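Local atomic coordinates of Beta/alpha-amylase (Paenibacillus polymyxa, PDB entry 3VOC), a protein that hydrolyses alpha-1,4-glucosidic linkages of starch, this chain being the beta-amylase domain that removes maltose units from non-reducing chain ends. Residues G358-P363 with T385-N390; S9-L14 with A37-V42; G181-Y186 with D244-Y249. All blocks are in the same frame, centred on the assembly; numbering follows the deposited sequence.

Contact 1. Residues G358-P363 with T385-N390; sequences GENALP and TLLRIN
Three straight hydrogen bonds join these segments, and N360 makes two of them with its side-chain amide. Its OD1 accepts from L387 N at 2.8 Å, on a lone pair in the carbonyl plane. Its ND2 donates to L387 O at 2.8 Å, and that oxygen lies in the plane of the amide. One flat group therefore grips both backbone polar atoms of L387. The L387-R388 peptide, whose carbonyl N360 ND2 holds, is cis. ND2 also donates to L362 O, above that carbonyl's plane, which ties the turn after N360 to the same amide. Three bonds thus fix the rotation of the group. CG of N360 takes the crowded position between backbone N and carbonyl carbon (chi1 51°), and this swings the amide over to L387. The third cross-segment bond is backbone to backbone, T385 N to G358 O, at 2.8 Å and 170°.

Water links the two segments as well. A single molecule donates to E359 OE2 and hydrogen-bonds T385 OG1. OE2 also forms a salt bridge with K279, which would favour a charged carboxylate. E359 is the proton acceptor by similarity, and N360, A361 and R388 are likewise assigned to substrate binding.

Van der Waals contact centres on L387. Its side chain crosses that of E359 obliquely, with L387 CD1 near CB and CG of E359 and 3.8 Å from E359 OE1. The L386 CD1 methyl packs 3.6 Å from N360 OD1.

Strands 356-359 and 383-386 are the last two of the TIM barrel, with helix 367-378 as the crossover between them. Strand 7-11 flanks strand 383-386, and M11 touches E359, L387 and R388.

Contact 2. Residues S9-L14 with A37-V42; sequences SVMGPL and AITTDV
A37 opens the second segment by giving its carbonyl to the first. V10 N donates to A37 O at 3.0 Å, within the carbonyl plane. The same oxygen lies 3.2 Å from S9 CA, a CA-H...O contact. The methyl of A37 meets the hydroxyl of S9, with A37 CB 3.4 Å from S9 OG.

I38 points to the other face of the sheet, together with V10. Its CG2, anti to the backbone N, lies 3.7 Å from V10 O. CD1 reaches toward V10 CB in a loose apolar contact. L27 and L30 of helix 20-32 and Y63 of helix 58-69 cover I38 on this side.

T39 is held from both ends of its backbone. Its N donates to V10 O, from 40° above the carbonyl plane. Its O accepts from G12 N at 2.8 Å, nearly along the C=O axis. The bonds follow the pattern of parallel strands, here the first two of the (beta/alpha)8 barrel, with helix 20-32 as the beta-alpha-beta crossover between them. The T39 side chain faces the same way as S9 and M11. OG1 takes the crowded position between backbone N and carbonyl carbon (chi1 76°). That places it against M11, 3.3 Å from CA and 3.5 Å from CE. This buried hydroxyl has no hydrogen-bond partner in the model. CG2 turns the other way and packs 4.0 Å from S9 CB. In the conformer given, of two deposited, M11 bends at chi3 (-64°), and its CE comes beside the T39 hydroxyl.

T40 turns from the first segment and hydrogen-bonds W74 through OG1. D41, a substrate-binding residue by similarity, hydrogen-bonds S79 OG through OD1.

Contact 3. Residues G181-Y186 with D244-Y249; sequences GKFQAY and DFLSWY
Two nearly perpendicular ring pairs share one phenylalanine: F183 receives one edge on its face and presents its own edge to another ring. F183, F245 and Y249 form an aromatic cluster of T-shaped pairs. It joins the loop before helix 188-202 to the long helix 240-268, away from the annotated sites.

F245 supplies the first edge. Its CE2 sits 3.7 Å above the F183 ring plane, over the ring centre, with the planes at 89°. F183 in turn directs its CD2 edge at the face of Y249, with F183 CD2 3.6 Å from Y249 CE2 and the planes at 83°. F245 and Y249 lie one helical turn apart. Both carry CG anti to the backbone N, so their rings project from the helix toward the loop. L246 adds CD2 at 3.7 Å from F183 CE2.

A185 packs beside the cluster. Its CB meets W248 at the edge, in the indole plane, 3.9 Å from CZ3. It also approaches the rings of F245 and Y249. A190 of helix 188-202 touches A185 as well.

Y249 combines ring packing with a polar tip. Its hydroxyl bonds A299 O and also serves the loop backbone. Nearby, Q184 folds back on its own segment and donates NE2 to K182 O. Across the contact, Q184 N donates to Y249 OH at 2.9 Å, with a bent N-H...O angle of 133°.

How the contacts relate
Contacts 1 and 2 meet where the barrel closes. Strand 383-386 of contact 1 lies beside strand 7-11 of contact 2, and the two centres are 9 Å apart. I389 N lies 2.9 Å from M11 O and R388 NH1 2.9 Å from G12 O, both probable hydrogen bonds. T385 CG2 packs 3.3 Å from T39 OG1. Together these two contacts bring E359, the proton acceptor by similarity, to the same region as N360, A361, R388 and D41, substrate-binding residues by similarity. Contact 3 stands apart, on the opposite side of the chain's centre. Its centre is about 30 Å from that of contact 1 and 32 Å from that of contact 2.

Contact 1. Residues G358-P363 with T385-N390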
loop_
_atom_site.group_PDB
_atom_site.type_symbol
_atom_site.label_atom_id
_atom_site.label_comp_id
_atom_site.label_asym_id
_atom_site.label_seq_id
_atom_site.Cartn_x
_atom_site.Cartn_y
_atom_site.Cartn_z
ATOM N N GLY A 358 -2.251 7.921 9.175
ATOM C CA GLY A 358 -0.814 7.685 9.325
ATOM C C GLY A 358 -0.462 6.356 9.966
ATOM O O GLY A 358 -1.293 5.741 10.642
ATOM N N GLU A 359 0.773 5.912 9.738
ATOM C CA GLU A 359 1.287 4.674 10.330
ATOM C C GLU A 359 2.761 4.885 10.564
ATOM O O GLU A 359 3.368 5.716 9.900
ATOM C CB GLU A 359 1.166 3.517 9.345
ATOM C CG GLU A 359 -0.244 3.077 9.067
ATOM C CD GLU A 359 -0.309 1.921 8.097
ATOM O OE1 GLU A 359 0.741 1.439 7.642
ATOM O OE2 GLU A 359 -1.428 1.493 7.796
ATOM N N ASN A 360 3.336 4.125 11.488
ATOM C CA ASN A 360 4.801 3.988 11.564
ATOM C C ASN A 360 5.241 2.920 10.567
ATOM O O ASN A 360 4.492 1.949 10.322
ATOM C CB ASN A 360 5.255 3.590 12.978
ATOM C CG ASN A 360 4.507 2.376 13.509
ATOM O OD1 ASN A 360 3.280 2.319 13.432
ATOM N ND2 ASN A 360 5.240 1.396 14.042
ATOM N N ALA A 361 6.429 3.090 9.984
ATOM C CA ALA A 361 6.934 2.107 9.009
ATOM C C ALA A 361 7.409 0.866 9.745
ATOM O O ALA A 361 7.151 -0.267 9.327
ATOM C CB ALA A 361 8.089 2.688 8.182
ATOM N N LEU A 362 8.109 1.097 10.851
ATOM C CA LEU A 362 8.743 0.020 11.599
ATOM C C LEU A 362 8.358 0.155 13.076
ATOM O O LEU A 362 7.954 1.227 13.499
ATOM C CB LEU A 362 10.265 0.090 11.429
ATOM C CG LEU A 362 10.808 -0.217 10.021
ATOM C CD1 LEU A 362 12.324 -0.022 9.981
ATOM C CD2 LEU A 362 10.443 -1.622 9.584
ATOM N N PRO A 363 8.477 -0.934 13.858
ATOM C CA PRO A 363 8.168 -0.812 15.283
ATOM C C PRO A 363 8.984 0.309 15.905
ATOM O O PRO A 363 10.127 0.539 15.519
ATOM C CB PRO A 363 8.584 -2.165 15.851
ATOM C CG PRO A 363 8.403 -3.112 14.724
ATOM C CD PRO A 363 8.759 -2.330 13.468
ATOM N N THR A 385 -2.477 4.637 12.894
ATOM C CA THR A 385 -2.425 3.225 13.264
ATOM C C THR A 385 -1.006 2.808 13.662
ATOM O O THR A 385 -0.060 2.946 12.874
ATOM C CB THR A 385 -2.916 2.308 12.127
ATOM O OG1 THR A 385 -4.241 2.678 11.753
ATOM C CG2 THR A 385 -2.952 0.847 12.603
ATOM N N LEU A 386 -0.862 2.268 14.870
ATOM C CA LEU A 386 0.440 1.782 15.323
ATOM C C LEU A 386 0.714 0.325 14.938
ATOM O O LEU A 386 -0.078 -0.574 15.256
ATOM C CB LEU A 386 0.611 1.970 16.842
ATOM C CG LEU A 386 2.096 1.652 17.169
ATOM C CD1 LEU A 386 3.005 2.857 16.997
ATOM C CD2 LEU A 386 2.256 1.095 18.514
ATOM N N LEU A 387 1.820 0.087 14.229
ATOM C CA LEU A 387 2.280 -1.277 13.964
ATOM C C LEU A 387 3.285 -1.675 15.039
ATOM O O LEU A 387 4.268 -0.951 15.230
ATOM C CB LEU A 387 2.961 -1.352 12.590
ATOM C CG LEU A 387 2.024 -1.424 11.378
ATOM C CD1 LEU A 387 1.381 -0.069 11.060
ATOM C CD2 LEU A 387 2.768 -1.973 10.148
ATOM N N ARG A 388 3.070 -2.766 15.783
ATOM C CA ARG A 388 1.853 -3.599 15.855
ATOM C C ARG A 388 1.488 -3.845 17.303
ATOM O O ARG A 388 2.182 -3.391 18.228
ATOM C CB ARG A 388 2.121 -4.991 15.298
ATOM C CG ARG A 388 1.635 -5.224 13.969
ATOM C CD ARG A 388 2.315 -6.475 13.440
ATOM N NE ARG A 388 2.578 -6.293 12.031
ATOM C CZ ARG A 388 1.690 -6.525 11.069
ATOM N NH1 ARG A 388 0.458 -6.949 11.359
ATOM N NH2 ARG A 388 2.044 -6.315 9.816
ATOM N N ILE A 389 0.398 -4.594 17.496
ATOM C CA ILE A 389 -0.149 -4.843 18.814
ATOM C C ILE A 389 0.890 -5.377 19.821
ATOM O O ILE A 389 0.933 -4.901 20.949
ATOM C CB ILE A 389 -1.434 -5.749 18.737
ATOM C CG1 ILE A 389 -2.086 -5.920 20.112
ATOM C CG2 ILE A 389 -1.137 -7.118 18.097
ATOM C CD1 ILE A 389 -3.530 -6.491 20.024
ATOM N N ASN A 390 1.739 -6.325 19.413
ATOM C CA ASN A 390 2.706 -6.909 20.361
ATOM C C ASN A 390 3.815 -5.925 20.774
ATOM O O ASN A 390 4.521 -6.153 21.756
ATOM C CB ASN A 390 3.268 -8.238 19.837
ATOM C CG ASN A 390 2.332 -9.409 20.103
ATOM O OD1 ASN A 390 1.239 -9.518 19.521
ATOM N ND2 ASN A 390 2.749 -10.285 21.010
HETATM O O HOH W 1 -3.647 2.187 8.876
#

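Contact 2. Residues S9-L14 with A37-V42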
loop_
_atom_site.group_PDB
_atom_site.type_symbol
_atom_site.label_atom_id
_atom_site.label_comp_id
_atom_site.label_asym_id
_atom_site.label_seq_id
_atom_site.Cartn_x
_atom_site.Cartn_y
_atom_site.Cartn_z
ATOM N N SER A 9 -5.608 3.892 16.336
ATOM C CA SER A 9 -5.833 2.474 16.141
ATOM C C SER A 9 -4.529 1.706 16.249
ATOM O O SER A 9 -3.454 2.297 16.304
ATOM C CB SER A 9 -6.451 2.249 14.769
ATOM O OG SER A 9 -7.718 2.888 14.741
ATOM N N VAL A 10 -4.631 0.380 16.289
ATOM C CA VAL A 10 -3.458 -0.478 16.416
ATOM C C VAL A 10 -3.643 -1.656 15.460
ATOM O O VAL A 10 -4.746 -2.233 15.378
ATOM C CB VAL A 10 -3.301 -0.986 17.866
ATOM C CG1 VAL A 10 -2.161 -2.033 17.975
ATOM C CG2 VAL A 10 -3.059 0.209 18.860
ATOM N N MET A 11 -2.576 -1.981 14.731
ATOM C CA MET A 11 -2.602 -3.104 13.801
ATOM C C MET A 11 -2.501 -4.399 14.591
ATOM O O MET A 11 -1.700 -4.515 15.514
ATOM C CB MET A 11 -1.470 -3.015 12.768
ATOM C CG MET A 11 -1.628 -3.982 11.567
ATOM S SD MET A 11 -0.659 -3.481 10.110
ATOM C CE MET A 11 -1.449 -1.934 9.715
ATOM N N GLY A 12 -3.341 -5.361 14.219
ATOM C CA GLY A 12 -3.332 -6.667 14.852
ATOM C C GLY A 12 -2.090 -7.471 14.485
ATOM O O GLY A 12 -1.262 -7.028 13.679
ATOM N N PRO A 13 -1.966 -8.674 15.062
ATOM C CA PRO A 13 -0.749 -9.451 14.863
ATOM C C PRO A 13 -0.635 -9.983 13.433
ATOM O O PRO A 13 -1.645 -10.095 12.713
ATOM C CB PRO A 13 -0.881 -10.607 15.873
ATOM C CG PRO A 13 -2.300 -10.698 16.225
ATOM C CD PRO A 13 -3.006 -9.409 15.805
ATOM N N LEU A 14 0.591 -10.295 13.027
ATOM C CA LEU A 14 0.813 -10.822 11.683
ATOM C C LEU A 14 0.374 -12.284 11.579
ATOM O O LEU A 14 -0.413 -12.635 10.694
ATOM C CB LEU A 14 2.289 -10.668 11.271
ATOM C CG LEU A 14 2.645 -11.152 9.865
ATOM C CD1 LEU A 14 1.919 -10.334 8.799
ATOM C CD2 LEU A 14 4.187 -11.111 9.635
ATOM N N ALA A 37 -9.686 1.489 17.501
ATOM C CA ALA A 37 -9.919 0.371 16.590
ATOM C C ALA A 37 -8.714 -0.532 16.431
ATOM O O ALA A 37 -7.581 -0.147 16.751
ATOM C CB ALA A 37 -10.370 0.874 15.236
ATOM N N ILE A 38 -8.977 -1.747 15.960
ATOM C CA ILE A 38 -7.936 -2.667 15.528
ATOM C C ILE A 38 -7.969 -2.738 14.005
ATOM O O ILE A 38 -9.041 -2.961 13.420
ATOM C CB ILE A 38 -8.138 -4.090 16.107
ATOM C CG1 ILE A 38 -8.181 -4.070 17.655
ATOM C CG2 ILE A 38 -7.080 -5.078 15.545
ATOM C CD1 ILE A 38 -6.875 -3.583 18.335
ATOM N N THR A 39 -6.818 -2.507 13.364
ATOM C CA THR A 39 -6.705 -2.710 11.902
ATOM C C THR A 39 -6.151 -4.119 11.599
ATOM O O THR A 39 -5.299 -4.644 12.328
ATOM C CB THR A 39 -5.865 -1.632 11.173
ATOM O OG1 THR A 39 -4.476 -1.866 11.424
ATOM C CG2 THR A 39 -6.240 -0.201 11.651
ATOM N N THR A 40 -6.654 -4.729 10.526
ATOM C CA THR A 40 -6.448 -6.163 10.329
ATOM C C THR A 40 -6.279 -6.490 8.855
ATOM O O THR A 40 -7.173 -6.212 8.060
ATOM C CB THR A 40 -7.671 -6.965 10.840
ATOM O OG1 THR A 40 -7.900 -6.670 12.224
ATOM C CG2 THR A 40 -7.462 -8.491 10.651
ATOM N N ASP A 41 -5.144 -7.088 8.493
ATOM C CA ASP A 41 -5.028 -7.719 7.188
ATOM C C ASP A 41 -6.044 -8.851 7.067
ATOM O O ASP A 41 -5.987 -9.829 7.823
ATOM C CB ASP A 41 -3.630 -8.277 6.952
ATOM C CG ASP A 41 -2.665 -7.229 6.434
ATOM O OD1 ASP A 41 -2.987 -6.526 5.458
ATOM O OD2 ASP A 41 -1.573 -7.124 6.999
ATOM N N VAL A 42 -6.990 -8.687 6.146
ATOM C CA VAL A 42 -7.966 -9.749 5.819
ATOM C C VAL A 42 -7.409 -10.399 4.565
ATOM O O VAL A 42 -7.618 -9.917 3.436
ATOM C CB VAL A 42 -9.401 -9.184 5.664
ATOM C CG1 VAL A 42 -10.423 -10.286 5.371
ATOM C CG2 VAL A 42 -9.807 -8.408 6.942
#

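Contact 3. Residues G181-Y186 with D244-Y249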
loop_
_atom_site.group_PDB
_atom_site.type_symbol
_atom_site.label_atom_id
_atom_site.label_comp_id
_atom_site.label_asym_id
_atom_site.label_seq_id
_atom_site.Cartn_x
_atom_site.Cartn_y
_atom_site.Cartn_z
ATOM N N GLY A 181 15.959 -0.568 -5.946
ATOM C CA GLY A 181 15.070 -1.564 -6.524
ATOM C C GLY A 181 15.123 -1.496 -8.034
ATOM O O GLY A 181 16.111 -0.999 -8.617
ATOM N N LYS A 182 14.072 -1.996 -8.685
ATOM C CA LYS A 182 14.059 -2.082 -10.152
ATOM C C LYS A 182 12.668 -1.768 -10.694
ATOM O O LYS A 182 11.665 -2.028 -10.010
ATOM C CB LYS A 182 14.492 -3.483 -10.623
ATOM C CG LYS A 182 15.962 -3.786 -10.366
ATOM C CD LYS A 182 16.351 -5.210 -10.708
ATOM C CE LYS A 182 17.827 -5.472 -10.337
ATOM N NZ LYS A 182 18.207 -6.887 -10.672
ATOM N N PHE A 183 12.619 -1.207 -11.911
ATOM C CA PHE A 183 11.363 -1.073 -12.663
ATOM C C PHE A 183 10.726 -2.450 -12.895
ATOM O O PHE A 183 11.430 -3.447 -13.009
ATOM C CB PHE A 183 11.586 -0.347 -14.005
ATOM C CG PHE A 183 11.930 1.114 -13.861
ATOM C CD1 PHE A 183 13.136 1.604 -14.341
ATOM C CD2 PHE A 183 11.043 2.004 -13.272
ATOM C CE1 PHE A 183 13.466 2.952 -14.208
ATOM C CE2 PHE A 183 11.365 3.371 -13.137
ATOM C CZ PHE A 183 12.575 3.842 -13.610
ATOM N N GLN A 184 9.398 -2.484 -12.980
ATOM C CA GLN A 184 8.624 -3.725 -12.930
ATOM C C GLN A 184 7.668 -3.831 -14.115
ATOM O O GLN A 184 6.503 -4.248 -13.971
ATOM C CB GLN A 184 7.843 -3.777 -11.609
ATOM C CG GLN A 184 8.732 -3.750 -10.354
ATOM C CD GLN A 184 9.576 -5.013 -10.228
ATOM O OE1 GLN A 184 9.102 -6.107 -10.522
ATOM N NE2 GLN A 184 10.832 -4.866 -9.783
ATOM N N ALA A 185 8.159 -3.439 -15.293
ATOM C CA ALA A 185 7.328 -3.379 -16.483
ATOM C C ALA A 185 7.886 -4.264 -17.589
ATOM O O ALA A 185 7.795 -3.911 -18.771
ATOM C CB ALA A 185 7.205 -1.915 -16.972
ATOM N N TYR A 186 8.431 -5.427 -17.210
ATOM C CA TYR A 186 9.156 -6.269 -18.176
ATOM C C TYR A 186 8.447 -7.518 -18.638
ATOM O O TYR A 186 8.973 -8.261 -19.479
ATOM C CB TYR A 186 10.609 -6.522 -17.735
ATOM C CG TYR A 186 11.313 -5.195 -17.590
ATOM C CD1 TYR A 186 12.057 -4.645 -18.647
ATOM C CD2 TYR A 186 11.155 -4.439 -16.438
ATOM C CE1 TYR A 186 12.666 -3.378 -18.516
ATOM C CE2 TYR A 186 11.745 -3.194 -16.300
ATOM C CZ TYR A 186 12.499 -2.662 -17.342
ATOM O OH TYR A 186 13.094 -1.422 -17.173
ATOM N N ASP A 244 7.607 10.118 -20.726
ATOM C CA ASP A 244 6.516 9.276 -21.203
ATOM C C ASP A 244 6.486 7.922 -20.490
ATOM O O ASP A 244 5.414 7.437 -20.126
ATOM C CB ASP A 244 6.589 9.067 -22.727
ATOM C CG ASP A 244 5.760 10.078 -23.494
ATOM O OD1 ASP A 244 4.675 10.464 -23.009
ATOM O OD2 ASP A 244 6.169 10.478 -24.603
ATOM N N PHE A 245 7.652 7.295 -20.319
ATOM C CA PHE A 245 7.686 6.007 -19.635
ATOM C C PHE A 245 7.203 6.137 -18.177
ATOM O O PHE A 245 6.343 5.368 -17.732
ATOM C CB PHE A 245 9.074 5.340 -19.657
ATOM C CG PHE A 245 9.162 4.165 -18.720
ATOM C CD1 PHE A 245 8.464 2.990 -19.004
ATOM C CD2 PHE A 245 9.879 4.252 -17.530
ATOM C CE1 PHE A 245 8.488 1.913 -18.135
ATOM C CE2 PHE A 245 9.914 3.172 -16.652
ATOM C CZ PHE A 245 9.209 1.990 -16.967
ATOM N N LEU A 246 7.763 7.098 -17.443
ATOM C CA LEU A 246 7.438 7.248 -16.025
ATOM C C LEU A 246 6.000 7.661 -15.816
ATOM O O LEU A 246 5.367 7.198 -14.874
ATOM C CB LEU A 246 8.362 8.269 -15.350
ATOM C CG LEU A 246 9.770 7.800 -15.010
ATOM C CD1 LEU A 246 10.543 8.938 -14.370
ATOM C CD2 LEU A 246 9.735 6.580 -14.082
ATOM N N SER A 247 5.489 8.548 -16.677
ATOM C CA SER A 247 4.076 8.942 -16.600
ATOM C C SER A 247 3.156 7.747 -16.839
ATOM O O SER A 247 2.168 7.551 -16.108
ATOM C CB SER A 247 3.763 10.070 -17.589
ATOM O OG SER A 247 2.412 10.469 -17.467
ATOM N N TRP A 248 3.476 6.947 -17.860
ATOM C CA TRP A 248 2.687 5.749 -18.149
ATOM C C TRP A 248 2.767 4.735 -16.992
ATOM O O TRP A 248 1.768 4.147 -16.582
ATOM C CB TRP A 248 3.139 5.073 -19.461
ATOM C CG TRP A 248 2.571 3.671 -19.565
ATOM C CD1 TRP A 248 1.303 3.324 -19.968
ATOM C CD2 TRP A 248 3.231 2.447 -19.212
ATOM N NE1 TRP A 248 1.144 1.956 -19.900
ATOM C CE2 TRP A 248 2.314 1.394 -19.446
ATOM C CE3 TRP A 248 4.517 2.136 -18.726
ATOM C CZ2 TRP A 248 2.631 0.054 -19.203
ATOM C CZ3 TRP A 248 4.833 0.806 -18.484
ATOM C CH2 TRP A 248 3.894 -0.225 -18.741
ATOM N N TYR A 249 3.979 4.540 -16.492
ATOM C CA TYR A 249 4.259 3.593 -15.416
ATOM C C TYR A 249 3.379 3.938 -14.206
ATOM O O TYR A 249 2.705 3.062 -13.640
ATOM C CB TYR A 249 5.740 3.700 -15.085
ATOM C CG TYR A 249 6.328 2.639 -14.180
ATOM C CD1 TYR A 249 6.244 1.273 -14.499
ATOM C CD2 TYR A 249 7.024 3.010 -13.023
ATOM C CE1 TYR A 249 6.849 0.308 -13.665
ATOM C CE2 TYR A 249 7.613 2.061 -12.191
ATOM C CZ TYR A 249 7.522 0.715 -12.513
ATOM O OH TYR A 249 8.098 -0.213 -11.658
#